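Local coordinates for protein putative mandelate racemase (PDB 3OZY) that is of unknown physiological function but binds magnesium and m-xylarate, and probably acts on an acid sugar through an enolate-type intermediate, as enolase-superfamily relatives do, at residues K9-S14 with M35-V40; L13-P18 with H334-T339; V49-G54 with I309-A314; R340-D345 with L361-D366. All blocks are in the same frame, centred on the assembly; numbering follows the deposited sequence.

Overall arrangement
Contacts 2 and 3 join the capping domain to the beta/alpha barrel of this enolase-superfamily chain; contact 1 lies within the former and contact 4 within the latter. Strand 32-42 of contact 1 touches all the others. The centre of contact 1 is about 10 Å from that of contact 3, where Leu-37 CD1 meets Ile-310 CD1 at 3.3 Å. Met-35 reaches both remaining contacts, CG 3.8 Å from Leu-337 CD1 in contact 2 and SD 3.5 Å from Leu-341 CD2 in contact 4. Asp-201, Glu-227 and Glu-254 bind one magnesium ion. Contact 3 comes nearer to a magnesium than contact 2: the side chain of Ser-53 lies about 10 Å away, that of Asn-335 about 14 Å.

Contact 1 of 4, residues K9-S14 with M35-V40; sequences KAHALS and MILVEV
A diagonal histidine-carboxylate pair marks this piece of antiparallel sheet: His-11 NE2 donates to Glu-39 OE1 over 2.8 Å, with an N-H...O angle of 158°. The oxygen is met nearly along its C-O axis and stays close to the imidazole plane, and ring and carboxylate are nearly coplanar, 20° apart. The bond spans the two-residue step to the next pair on that face: His-11 CG sits beside its backbone N (chi1 -55°), and Glu-39 leaves anti to its N and runs on extended. The ring turns its edge to the backbone, CD2 lying 3.2 Å from Leu-37 O. Lys-9 runs alongside Glu-39, but NZ stays 4.5 Å from OE1, beyond a salt bridge; OE2 forms one with Arg-41, and this positive setting would favour an ionised Glu-39.

Farther along the same face, Leu-13 and Met-35 lie side by side, CD1 to CG 4.1 Å. On the other face Ile-36 spreads over two alanines, its CG2 3.6 Å from Ala-10 CB and its CD1 3.7 Å from Ala-12 CA. Between the faces, six backbone bonds join Lys-9 with Glu-39, His-11 with Leu-37 and Leu-13 with Met-35.

Strand 32-42 is the middle of the three-stranded meander of the enolase-superfamily N-terminal capping domain, between 5-16 and 48-50. Helices 58-73 and 102-122 pack on the face of Ile-36 and Val-38, and helix 367-372 covers Leu-13 and Leu-37.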
loop_
_atom_site.group_PDB
_atom_site.type_symbol
_atom_site.label_atom_id
_atom_site.label_comp_id
_atom_site.label_asym_id
_atom_site.label_seq_id
_atom_site.Cartn_x
_atom_site.Cartn_y
_atom_site.Cartn_z
ATOM N N LYS A 9 -18.710 -12.398 0.273
ATOM C CA LYS A 9 -19.222 -11.695 -0.902
ATOM C C LYS A 9 -18.930 -10.210 -0.822
ATOM O O LYS A 9 -18.883 -9.635 0.265
ATOM C CB LYS A 9 -20.733 -11.898 -1.026
ATOM C CG LYS A 9 -21.143 -13.355 -1.156
ATOM C CD LYS A 9 -22.651 -13.511 -1.268
ATOM C CE LYS A 9 -23.154 -12.988 -2.600
ATOM N NZ LYS A 9 -24.589 -13.325 -2.813
ATOM N N ALA A 10 -18.751 -9.594 -1.983
ATOM C CA ALA A 10 -18.521 -8.157 -2.050
ATOM C C ALA A 10 -19.460 -7.552 -3.090
ATOM O O ALA A 10 -19.255 -7.736 -4.292
ATOM C CB ALA A 10 -17.078 -7.892 -2.413
ATOM N N HIS A 11 -20.487 -6.838 -2.621
ATOM C CA HIS A 11 -21.488 -6.222 -3.502
ATOM C C HIS A 11 -21.048 -4.822 -3.890
ATOM O O HIS A 11 -20.988 -3.936 -3.047
ATOM C CB HIS A 11 -22.855 -6.113 -2.809
ATOM C CG HIS A 11 -23.381 -7.405 -2.265
ATOM N ND1 HIS A 11 -24.232 -8.224 -2.980
ATOM C CD2 HIS A 11 -23.204 -8.003 -1.066
ATOM C CE1 HIS A 11 -24.536 -9.282 -2.248
ATOM N NE2 HIS A 11 -23.925 -9.172 -1.082
ATOM N N ALA A 12 -20.759 -4.616 -5.168
ATOM C CA ALA A 12 -20.378 -3.293 -5.658
ATOM C C ALA A 12 -21.603 -2.413 -5.888
ATOM O O ALA A 12 -22.498 -2.770 -6.664
ATOM C CB ALA A 12 -19.558 -3.414 -6.928
ATOM N N LEU A 13 -21.625 -1.257 -5.226
ATOM C CA LEU A 13 -22.766 -0.351 -5.269
ATOM C C LEU A 13 -22.367 1.050 -5.712
ATOM O O LEU A 13 -21.292 1.544 -5.361
ATOM C CB LEU A 13 -23.421 -0.267 -3.891
ATOM C CG LEU A 13 -23.852 -1.572 -3.229
ATOM C CD1 LEU A 13 -24.506 -1.287 -1.882
ATOM C CD2 LEU A 13 -24.815 -2.329 -4.131
ATOM N N SER A 14 -23.241 1.695 -6.485
ATOM C CA SER A 14 -23.015 3.073 -6.887
ATOM C C SER A 14 -24.294 3.884 -6.729
ATOM O O SER A 14 -25.390 3.401 -7.031
ATOM C CB SER A 14 -22.504 3.148 -8.326
ATOM O OG SER A 14 -22.062 4.463 -8.634
ATOM N N MET A 35 -19.545 2.154 -2.832
ATOM C CA MET A 35 -19.013 1.309 -1.771
ATOM C C MET A 35 -19.057 -0.138 -2.203
ATOM O O MET A 35 -19.739 -0.505 -3.169
ATOM C CB MET A 35 -19.842 1.446 -0.491
ATOM C CG MET A 35 -21.237 0.825 -0.595
ATOM S SD MET A 35 -22.230 1.003 0.900
ATOM C CE MET A 35 -21.331 -0.083 2.009
ATOM N N ILE A 36 -18.296 -0.952 -1.485
ATOM C CA ILE A 36 -18.526 -2.386 -1.443
ATOM C C ILE A 36 -19.257 -2.710 -0.152
ATOM O O ILE A 36 -18.826 -2.312 0.930
ATOM C CB ILE A 36 -17.196 -3.164 -1.423
ATOM C CG1 ILE A 36 -16.497 -3.093 -2.776
ATOM C CG2 ILE A 36 -17.433 -4.619 -1.006
ATOM C CD1 ILE A 36 -17.188 -3.885 -3.881
ATOM N N LEU A 37 -20.369 -3.432 -0.266
ATOM C CA LEU A 37 -21.026 -4.016 0.889
ATOM C C LEU A 37 -20.516 -5.442 1.032
ATOM O O LEU A 37 -20.816 -6.300 0.198
ATOM C CB LEU A 37 -22.553 -4.002 0.713
ATOM C CG LEU A 37 -23.347 -4.670 1.835
ATOM C CD1 LEU A 37 -23.150 -3.946 3.145
ATOM C CD2 LEU A 37 -24.837 -4.736 1.486
ATOM N N VAL A 38 -19.709 -5.681 2.062
ATOM C CA VAL A 38 -19.193 -7.015 2.328
ATOM C C VAL A 38 -20.266 -7.825 3.035
ATOM O O VAL A 38 -20.965 -7.310 3.906
ATOM C CB VAL A 38 -17.935 -6.955 3.219
ATOM C CG1 VAL A 38 -17.413 -8.367 3.526
ATOM C CG2 VAL A 38 -16.856 -6.108 2.548
ATOM N N GLU A 39 -20.396 -9.091 2.642
ATOM C CA GLU A 39 -21.322 -10.010 3.287
ATOM C C GLU A 39 -20.598 -11.318 3.583
ATOM O O GLU A 39 -20.149 -12.005 2.666
ATOM C CB GLU A 39 -22.536 -10.254 2.384
ATOM C CG GLU A 39 -23.614 -11.116 3.024
ATOM C CD GLU A 39 -24.738 -11.473 2.065
ATOM O OE1 GLU A 39 -24.772 -10.938 0.940
ATOM O OE2 GLU A 39 -25.592 -12.299 2.440
ATOM N N VAL A 40 -20.451 -11.645 4.863
ATOM C CA VAL A 40 -19.845 -12.910 5.262
ATOM C C VAL A 40 -20.945 -13.846 5.743
ATOM O O VAL A 40 -21.682 -13.527 6.677
ATOM C CB VAL A 40 -18.799 -12.715 6.381
ATOM C CG1 VAL A 40 -18.290 -14.072 6.886
ATOM C CG2 VAL A 40 -17.646 -11.849 5.880
#

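Contact 2 of 4, residues L13-P18 with H334-T339; sequences LSTPIP and HNDLMT
Three bonds grip water 1, one of two waters that carry the polar link between the segments. It donates to Thr-15 OG1 at 2.7 Å and to Pro-16 O at 2.9 Å, and accepts from Asp-336 N at 2.9 Å. A second water is held equally often: water 2 donates to Pro-16 O at 2.7 Å and to Asp-336 OD2 at 2.6 Å, and meets His-334 NE2 in the plane of the ring at 2.8 Å. Pro-16 O thus accepts a hydrogen bond from each water. Thr-15 OG1 has a further partner in Arg-33 O, so its hydroxyl is held on both the donor and the acceptor side.

The imidazole of His-334, its CG anti to the backbone N (chi1 -176°), is fixed from two directions. While its edge meets water 2, Pro-18 CD sits over the centre of one face, 3.5 Å from the ring centroid and 9° off the normal, a CH-pi contact made tip to tip. At the other end Thr-15 CG2, beside its own backbone N, reaches Leu-337 CD2 at 3.7 Å and also rests on Asp-336 CB. An Asx turn shapes the loop here, Asn-335 OD1 accepting from Leu-337 N, while Asn-335 ND2 bonds to Asp-331 and Asn-307.

The contact joins the end of capping-domain strand 5-16 to the loop that follows barrel strand 328-331. Thr-15 and Leu-337 both touch Phe-369 of helix 367-372, and Leu-337 also packs on Met-35 of strand 32-42.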
loop_
_atom_site.group_PDB
_atom_site.type_symbol
_atom_site.label_atom_id
_atom_site.label_comp_id
_atom_site.label_asym_id
_atom_site.label_seq_id
_atom_site.Cartn_x
_atom_site.Cartn_y
_atom_site.Cartn_z
ATOM N N LEU A 13 -21.625 -1.257 -5.226
ATOM C CA LEU A 13 -22.766 -0.351 -5.269
ATOM C C LEU A 13 -22.367 1.050 -5.712
ATOM O O LEU A 13 -21.292 1.544 -5.361
ATOM C CB LEU A 13 -23.421 -0.267 -3.891
ATOM C CG LEU A 13 -23.852 -1.572 -3.229
ATOM C CD1 LEU A 13 -24.506 -1.287 -1.882
ATOM C CD2 LEU A 13 -24.815 -2.329 -4.131
ATOM N N SER A 14 -23.241 1.695 -6.485
ATOM C CA SER A 14 -23.015 3.073 -6.887
ATOM C C SER A 14 -24.294 3.884 -6.729
ATOM O O SER A 14 -25.390 3.401 -7.031
ATOM C CB SER A 14 -22.504 3.148 -8.326
ATOM O OG SER A 14 -22.062 4.463 -8.634
ATOM N N THR A 15 -24.150 5.109 -6.228
ATOM C CA THR A 15 -25.282 6.028 -6.100
ATOM C C THR A 15 -24.906 7.370 -6.717
ATOM O O THR A 15 -23.767 7.820 -6.596
ATOM C CB THR A 15 -25.717 6.222 -4.629
ATOM O OG1 THR A 15 -24.660 6.845 -3.880
ATOM C CG2 THR A 15 -26.066 4.891 -3.986
ATOM N N PRO A 16 -25.863 8.026 -7.386
ATOM C CA PRO A 16 -25.526 9.244 -8.130
ATOM C C PRO A 16 -25.464 10.489 -7.249
ATOM O O PRO A 16 -25.932 10.484 -6.111
ATOM C CB PRO A 16 -26.670 9.354 -9.144
ATOM C CG PRO A 16 -27.825 8.680 -8.483
ATOM C CD PRO A 16 -27.239 7.565 -7.645
ATOM N N ILE A 17 -24.872 11.542 -7.791
ATOM C CA ILE A 17 -24.807 12.839 -7.129
ATOM C C ILE A 17 -25.291 13.880 -8.132
ATOM O O ILE A 17 -24.758 13.954 -9.230
ATOM C CB ILE A 17 -23.358 13.216 -6.712
ATOM C CG1 ILE A 17 -22.710 12.129 -5.837
ATOM C CG2 ILE A 17 -23.363 14.557 -5.974
ATOM C CD1 ILE A 17 -21.202 12.377 -5.570
ATOM N N PRO A 18 -26.307 14.684 -7.770
ATOM C CA PRO A 18 -26.702 15.753 -8.696
ATOM C C PRO A 18 -25.497 16.623 -9.028
ATOM O O PRO A 18 -24.695 16.906 -8.136
ATOM C CB PRO A 18 -27.744 16.538 -7.891
ATOM C CG PRO A 18 -28.337 15.519 -6.970
ATOM C CD PRO A 18 -27.165 14.644 -6.572
ATOM N N HIS A 334 -24.093 15.205 -0.152
ATOM C CA HIS A 334 -25.106 14.362 -0.774
ATOM C C HIS A 334 -24.616 12.924 -0.918
ATOM O O HIS A 334 -23.673 12.663 -1.653
ATOM C CB HIS A 334 -25.487 14.902 -2.149
ATOM C CG HIS A 334 -26.584 14.121 -2.788
ATOM N ND1 HIS A 334 -27.889 14.566 -2.821
ATOM C CD2 HIS A 334 -26.586 12.896 -3.362
ATOM C CE1 HIS A 334 -28.642 13.656 -3.415
ATOM N NE2 HIS A 334 -27.875 12.636 -3.755
ATOM N N ASN A 335 -25.277 11.996 -0.240
ATOM C CA ASN A 335 -24.794 10.621 -0.208
ATOM C C ASN A 335 -25.898 9.650 0.177
ATOM O O ASN A 335 -26.227 9.505 1.351
ATOM C CB ASN A 335 -23.624 10.517 0.782
ATOM C CG ASN A 335 -22.950 9.171 0.748
ATOM O OD1 ASN A 335 -23.416 8.240 0.093
ATOM N ND2 ASN A 335 -21.833 9.056 1.466
ATOM N N ASP A 336 -26.468 8.980 -0.822
ATOM C CA ASP A 336 -27.526 8.010 -0.561
ATOM C C ASP A 336 -27.063 6.866 0.338
ATOM O O ASP A 336 -27.878 6.228 1.002
ATOM C CB ASP A 336 -28.081 7.429 -1.862
ATOM C CG ASP A 336 -28.834 8.446 -2.691
ATOM O OD1 ASP A 336 -29.294 9.473 -2.134
ATOM O OD2 ASP A 336 -28.964 8.189 -3.910
ATOM N N LEU A 337 -25.759 6.600 0.363
ATOM C CA LEU A 337 -25.239 5.548 1.231
ATOM C C LEU A 337 -25.272 5.935 2.711
ATOM O O LEU A 337 -25.090 5.079 3.586
ATOM C CB LEU A 337 -23.833 5.134 0.801
ATOM C CG LEU A 337 -23.718 4.679 -0.653
ATOM C CD1 LEU A 337 -22.251 4.474 -0.998
ATOM C CD2 LEU A 337 -24.544 3.420 -0.936
ATOM N N MET A 338 -25.521 7.218 2.985
ATOM C CA MET A 338 -25.684 7.708 4.355
ATOM C C MET A 338 -27.142 7.748 4.801
ATOM O O MET A 338 -27.428 7.923 5.988
ATOM C CB MET A 338 -25.104 9.115 4.499
ATOM C CG MET A 338 -23.586 9.155 4.545
ATOM S SD MET A 338 -22.891 8.376 6.018
ATOM C CE MET A 338 -23.443 9.530 7.277
ATOM N N THR A 339 -28.068 7.620 3.861
ATOM C CA THR A 339 -29.481 7.824 4.187
ATOM C C THR A 339 -30.369 6.626 3.881
ATOM O O THR A 339 -31.325 6.365 4.609
ATOM C CB THR A 339 -30.068 9.039 3.430
ATOM O OG1 THR A 339 -29.906 8.844 2.021
ATOM C CG2 THR A 339 -29.375 10.333 3.846
HETATM O O HOH W 1 -25.393 9.446 -3.457
HETATM O O HOH W 2 -28.544 10.358 -5.261
#

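Contact 3 of 4, residues V49-G54 with I309-A314; sequences VGSPSG and IITVAA
Ile-310 and Thr-311 point neighbouring methyl groups from the first turn of a helix at an extended backbone. CG2 of Ile-310, anti to its backbone N, lies 3.8 Å from Gly-50 C and the same 3.8 Å from Ser-51 N, and thus covers the peptide that joins them. Its other branch runs along the strand, CD1 coming to 4.3 Å from Val-49 CG2. Ser-51 N is buried by this packing and has no polar partner in the model.

In Thr-311, by contrast, CG2 is anti to the carbonyl carbon, beside the backbone N. Its OG1 takes the crowded place between backbone N and carbonyl carbon (chi1 67°), bonded to Thr-305 O, which leaves CG2 directed at Ser-51, 3.4 Å from OG and 3.8 Å from CB. The serine hydroxyl, anti to its own N (chi1 169°), accepts from Ser-53 N over 3.2 Å in an ST turn and donates to Asp-308 OD2. Asp-308 OD1 in turn accepts from Thr-311 N, so one carboxylate ties loop and helix start together.

The loop is consistent with one of the capping-domain loops that close over the barrel mouth in relatives. Ser-53 OG is bonded to Arg-280, strand 48-50 pairs with 32-42, whose Leu-37 touches Ile-310, and helix 309-321 packs through Val-312 on barrel strand 328-331.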
loop_
_atom_site.group_PDB
_atom_site.type_symbol
_atom_site.label_atom_id
_atom_site.label_comp_id
_atom_site.label_asym_id
_atom_site.label_seq_id
_atom_site.Cartn_x
_atom_site.Cartn_y
_atom_site.Cartn_z
ATOM N N VAL A 49 -22.044 -8.000 7.939
ATOM C CA VAL A 49 -21.767 -7.088 6.830
ATOM C C VAL A 49 -20.720 -6.044 7.214
ATOM O O VAL A 49 -20.496 -5.765 8.399
ATOM C CB VAL A 49 -23.043 -6.368 6.309
ATOM C CG1 VAL A 49 -24.068 -7.379 5.799
ATOM C CG2 VAL A 49 -23.649 -5.477 7.382
ATOM N N GLY A 50 -20.079 -5.480 6.195
ATOM C CA GLY A 50 -19.039 -4.489 6.409
ATOM C C GLY A 50 -18.818 -3.641 5.174
ATOM O O GLY A 50 -19.496 -3.804 4.158
ATOM N N SER A 51 -17.862 -2.720 5.264
ATOM C CA SER A 51 -17.486 -1.862 4.141
ATOM C C SER A 51 -16.007 -1.531 4.251
ATOM O O SER A 51 -15.542 -1.176 5.334
ATOM C CB SER A 51 -18.265 -0.546 4.175
ATOM O OG SER A 51 -17.711 0.373 3.243
ATOM N N PRO A 52 -15.271 -1.623 3.132
ATOM C CA PRO A 52 -13.850 -1.242 3.062
ATOM C C PRO A 52 -13.638 0.210 2.624
ATOM O O PRO A 52 -12.574 0.544 2.100
ATOM C CB PRO A 52 -13.310 -2.172 1.978
ATOM C CG PRO A 52 -14.489 -2.255 1.016
ATOM C CD PRO A 52 -15.699 -2.344 1.918
ATOM N N SER A 53 -14.652 1.049 2.832
ATOM C CA SER A 53 -14.549 2.480 2.573
ATOM C C SER A 53 -14.349 2.795 1.084
ATOM O O SER A 53 -14.672 1.992 0.200
ATOM C CB SER A 53 -13.436 3.080 3.444
ATOM O OG SER A 53 -13.415 4.497 3.389
ATOM N N GLY A 54 -13.830 3.985 0.816
ATOM C CA GLY A 54 -13.634 4.467 -0.541
ATOM C C GLY A 54 -13.150 5.903 -0.478
ATOM O O GLY A 54 -13.086 6.481 0.600
ATOM N N ILE A 309 -22.702 4.661 5.522
ATOM C CA ILE A 309 -23.225 4.550 6.872
ATOM C C ILE A 309 -22.591 3.390 7.652
ATOM O O ILE A 309 -22.568 3.404 8.880
ATOM C CB ILE A 309 -24.770 4.449 6.882
ATOM C CG1 ILE A 309 -25.334 4.784 8.269
ATOM C CG2 ILE A 309 -25.219 3.074 6.419
ATOM C CD1 ILE A 309 -25.129 6.218 8.694
ATOM N N ILE A 310 -22.086 2.389 6.942
ATOM C CA ILE A 310 -21.413 1.283 7.614
ATOM C C ILE A 310 -20.062 1.730 8.152
ATOM O O ILE A 310 -19.718 1.425 9.295
ATOM C CB ILE A 310 -21.245 0.071 6.694
ATOM C CG1 ILE A 310 -22.623 -0.405 6.226
ATOM C CG2 ILE A 310 -20.464 -1.043 7.407
ATOM C CD1 ILE A 310 -22.597 -1.736 5.522
ATOM N N THR A 311 -19.308 2.481 7.357
ATOM C CA THR A 311 -18.030 2.970 7.872
ATOM C C THR A 311 -18.258 3.918 9.045
ATOM O O THR A 311 -17.504 3.913 10.015
ATOM C CB THR A 311 -17.122 3.609 6.768
ATOM O OG1 THR A 311 -17.693 4.823 6.256
ATOM C CG2 THR A 311 -16.920 2.658 5.605
ATOM N N VAL A 312 -19.305 4.730 8.965
ATOM C CA VAL A 312 -19.685 5.574 10.085
ATOM C C VAL A 312 -20.041 4.747 11.326
ATOM O O VAL A 312 -19.484 4.963 12.408
ATOM C CB VAL A 312 -20.831 6.529 9.683
ATOM C CG1 VAL A 312 -21.464 7.202 10.912
ATOM C CG2 VAL A 312 -20.301 7.562 8.702
ATOM N N ALA A 313 -20.961 3.798 11.178
ATOM C CA ALA A 313 -21.383 2.994 12.317
ATOM C C ALA A 313 -20.240 2.210 12.951
ATOM O O ALA A 313 -20.143 2.146 14.173
ATOM C CB ALA A 313 -22.526 2.049 11.931
ATOM N N ALA A 314 -19.389 1.602 12.129
ATOM C CA ALA A 314 -18.294 0.784 12.656
ATOM C C ALA A 314 -17.402 1.634 13.549
ATOM O O ALA A 314 -17.065 1.236 14.667
ATOM C CB ALA A 314 -17.483 0.165 11.529
#

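Contact 4 of 4, residues R340-D345 with L361-D366; sequences RLASYD and LGFEID
Two irregular segments of the barrel domain run in opposite directions and are joined by an isolated beta bridge, Ala-342 with Ile-365, just ahead of a helix N-cap at Asp-366. The bridge is bounded by two backbone bonds. Asp-366 N donates to Leu-341 O over 2.9 Å, almost perfectly straight at 178° and in the carbonyl plane, and Ser-343 N donates to Glu-364 O at 3.1 Å. A side chain then takes over where the backbones part: Ser-343 OG, in the crowded place between N and carbonyl carbon (chi1 54°), accepts from Glu-364 N over 3.0 Å at 169°.

Phe-363 carries a large part of the apolar contact. Ala-342 CB, 3.5 Å from CD1, and Tyr-344 CB, 3.6 Å from CD2, come obliquely from the same side of its ring. The Tyr-344 ring itself leads away, and its OH bonds to Gln-354 O. Next to the bridge, Leu-341 lies alongside Ile-365, pointing the same way, with CG 4.2 Å from CD1. Both also touch Val-370 of helix 367-372, while Phe-363 rests on Ala-313 of helix 309-321.

Asp-366 CG is anti to its backbone N, and the two carboxylate oxygens have separate tasks. OD1 caps the helix by accepting from Phe-369 N; OD2 accepts at 2.6 Å from water 3, which gives its other proton to Arg-340 O at 2.7 Å.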
loop_
_atom_site.group_PDB
_atom_site.type_symbol
_atom_site.label_atom_id
_atom_site.label_comp_id
_atom_site.label_asym_id
_atom_site.label_seq_id
_atom_site.Cartn_x
_atom_site.Cartn_y
_atom_site.Cartn_z
ATOM N N ARG A 340 -30.065 5.900 2.813
ATOM C CA ARG A 340 -31.000 4.896 2.297
ATOM C C ARG A 340 -30.520 3.448 2.357
ATOM O O ARG A 340 -31.280 2.519 2.072
ATOM C CB ARG A 340 -31.406 5.257 0.865
ATOM C CG ARG A 340 -32.280 6.501 0.784
ATOM C CD ARG A 340 -32.386 7.037 -0.640
ATOM N NE ARG A 340 -32.951 6.053 -1.557
ATOM C CZ ARG A 340 -32.924 6.164 -2.881
ATOM N NH1 ARG A 340 -32.361 7.222 -3.449
ATOM N NH2 ARG A 340 -33.458 5.215 -3.639
ATOM N N LEU A 341 -29.261 3.243 2.728
ATOM C CA LEU A 341 -28.722 1.892 2.798
ATOM C C LEU A 341 -29.215 1.141 4.027
ATOM O O LEU A 341 -29.482 -0.063 3.961
ATOM C CB LEU A 341 -27.191 1.930 2.798
ATOM C CG LEU A 341 -26.496 0.576 2.919
ATOM C CD1 LEU A 341 -26.859 -0.334 1.755
ATOM C CD2 LEU A 341 -24.988 0.764 3.004
ATOM N N ALA A 342 -29.324 1.843 5.148
ATOM C CA ALA A 342 -29.657 1.196 6.411
ATOM C C ALA A 342 -30.608 2.018 7.268
ATOM O O ALA A 342 -30.811 3.204 7.031
ATOM C CB ALA A 342 -28.385 0.885 7.191
ATOM N N SER A 343 -31.159 1.368 8.285
ATOM C CA SER A 343 -32.162 1.964 9.157
ATOM C C SER A 343 -31.598 2.982 10.151
ATOM O O SER A 343 -32.357 3.681 10.818
ATOM C CB SER A 343 -32.896 0.858 9.916
ATOM O OG SER A 343 -31.975 0.019 10.603
ATOM N N TYR A 344 -30.274 3.061 10.253
ATOM C CA TYR A 344 -29.638 3.993 11.185
ATOM C C TYR A 344 -29.385 5.354 10.537
ATOM O O TYR A 344 -28.713 5.433 9.507
ATOM C CB TYR A 344 -28.332 3.403 11.718
ATOM C CG TYR A 344 -27.579 4.339 12.629
ATOM C CD1 TYR A 344 -28.067 4.655 13.893
ATOM C CD2 TYR A 344 -26.383 4.914 12.226
ATOM C CE1 TYR A 344 -27.377 5.522 14.728
ATOM C CE2 TYR A 344 -25.689 5.771 13.051
ATOM C CZ TYR A 344 -26.186 6.074 14.297
ATOM O OH TYR A 344 -25.491 6.932 15.114
ATOM N N ASP A 345 -29.917 6.411 11.156
ATOM C CA ASP A 345 -29.914 7.770 10.602
ATOM C C ASP A 345 -29.234 8.781 11.525
ATOM O O ASP A 345 -29.092 8.532 12.718
ATOM C CB ASP A 345 -31.354 8.252 10.395
ATOM C CG ASP A 345 -32.125 7.398 9.416
ATOM O OD1 ASP A 345 -31.490 6.789 8.535
ATOM O OD2 ASP A 345 -33.368 7.342 9.522
ATOM N N LEU A 361 -23.364 -4.354 14.230
ATOM C CA LEU A 361 -23.340 -2.942 13.859
ATOM C C LEU A 361 -24.623 -2.239 14.301
ATOM O O LEU A 361 -24.641 -1.028 14.481
ATOM C CB LEU A 361 -23.111 -2.764 12.358
ATOM C CG LEU A 361 -21.694 -3.085 11.870
ATOM C CD1 LEU A 361 -21.695 -3.289 10.367
ATOM C CD2 LEU A 361 -20.734 -1.959 12.267
ATOM N N GLY A 362 -25.698 -3.009 14.450
ATOM C CA GLY A 362 -26.872 -2.526 15.156
ATOM C C GLY A 362 -28.005 -1.932 14.343
ATOM O O GLY A 362 -28.856 -1.241 14.896
ATOM N N PHE A 363 -28.015 -2.189 13.041
ATOM C CA PHE A 363 -29.107 -1.738 12.180
ATOM C C PHE A 363 -29.394 -2.776 11.108
ATOM O O PHE A 363 -28.659 -3.747 10.963
ATOM C CB PHE A 363 -28.761 -0.405 11.516
ATOM C CG PHE A 363 -27.410 -0.391 10.870
ATOM C CD1 PHE A 363 -27.142 -1.184 9.764
ATOM C CD2 PHE A 363 -26.398 0.400 11.380
ATOM C CE1 PHE A 363 -25.898 -1.180 9.175
ATOM C CE2 PHE A 363 -25.150 0.407 10.794
ATOM C CZ PHE A 363 -24.898 -0.384 9.692
ATOM N N GLU A 364 -30.458 -2.542 10.344
ATOM C CA GLU A 364 -30.834 -3.422 9.246
ATOM C C GLU A 364 -30.462 -2.824 7.891
ATOM O O GLU A 364 -30.650 -1.630 7.657
ATOM C CB GLU A 364 -32.340 -3.698 9.287
ATOM C CG GLU A 364 -32.819 -4.388 10.555
ATOM C CD GLU A 364 -32.350 -5.830 10.653
ATOM O OE1 GLU A 364 -31.602 -6.282 9.760
ATOM O OE2 GLU A 364 -32.732 -6.515 11.625
ATOM N N ILE A 365 -29.934 -3.667 7.006
ATOM C CA ILE A 365 -29.666 -3.276 5.623
ATOM C C ILE A 365 -30.949 -3.355 4.796
ATOM O O ILE A 365 -31.712 -4.321 4.913
ATOM C CB ILE A 365 -28.625 -4.207 4.963
ATOM C CG1 ILE A 365 -27.254 -4.078 5.639
ATOM C CG2 ILE A 365 -28.528 -3.932 3.463
ATOM C CD1 ILE A 365 -26.605 -2.724 5.470
ATOM N N ASP A 366 -31.181 -2.352 3.954
ATOM C CA ASP A 366 -32.288 -2.406 2.995
ATOM C C ASP A 366 -31.781 -3.134 1.759
ATOM O O ASP A 366 -31.139 -2.538 0.891
ATOM C CB ASP A 366 -32.771 -1.000 2.632
ATOM C CG ASP A 366 -33.961 -1.006 1.676
ATOM O OD1 ASP A 366 -34.193 -2.025 0.992
ATOM O OD2 ASP A 366 -34.653 0.028 1.596
HETATM O O HOH W 3 -33.885 2.542 1.392
#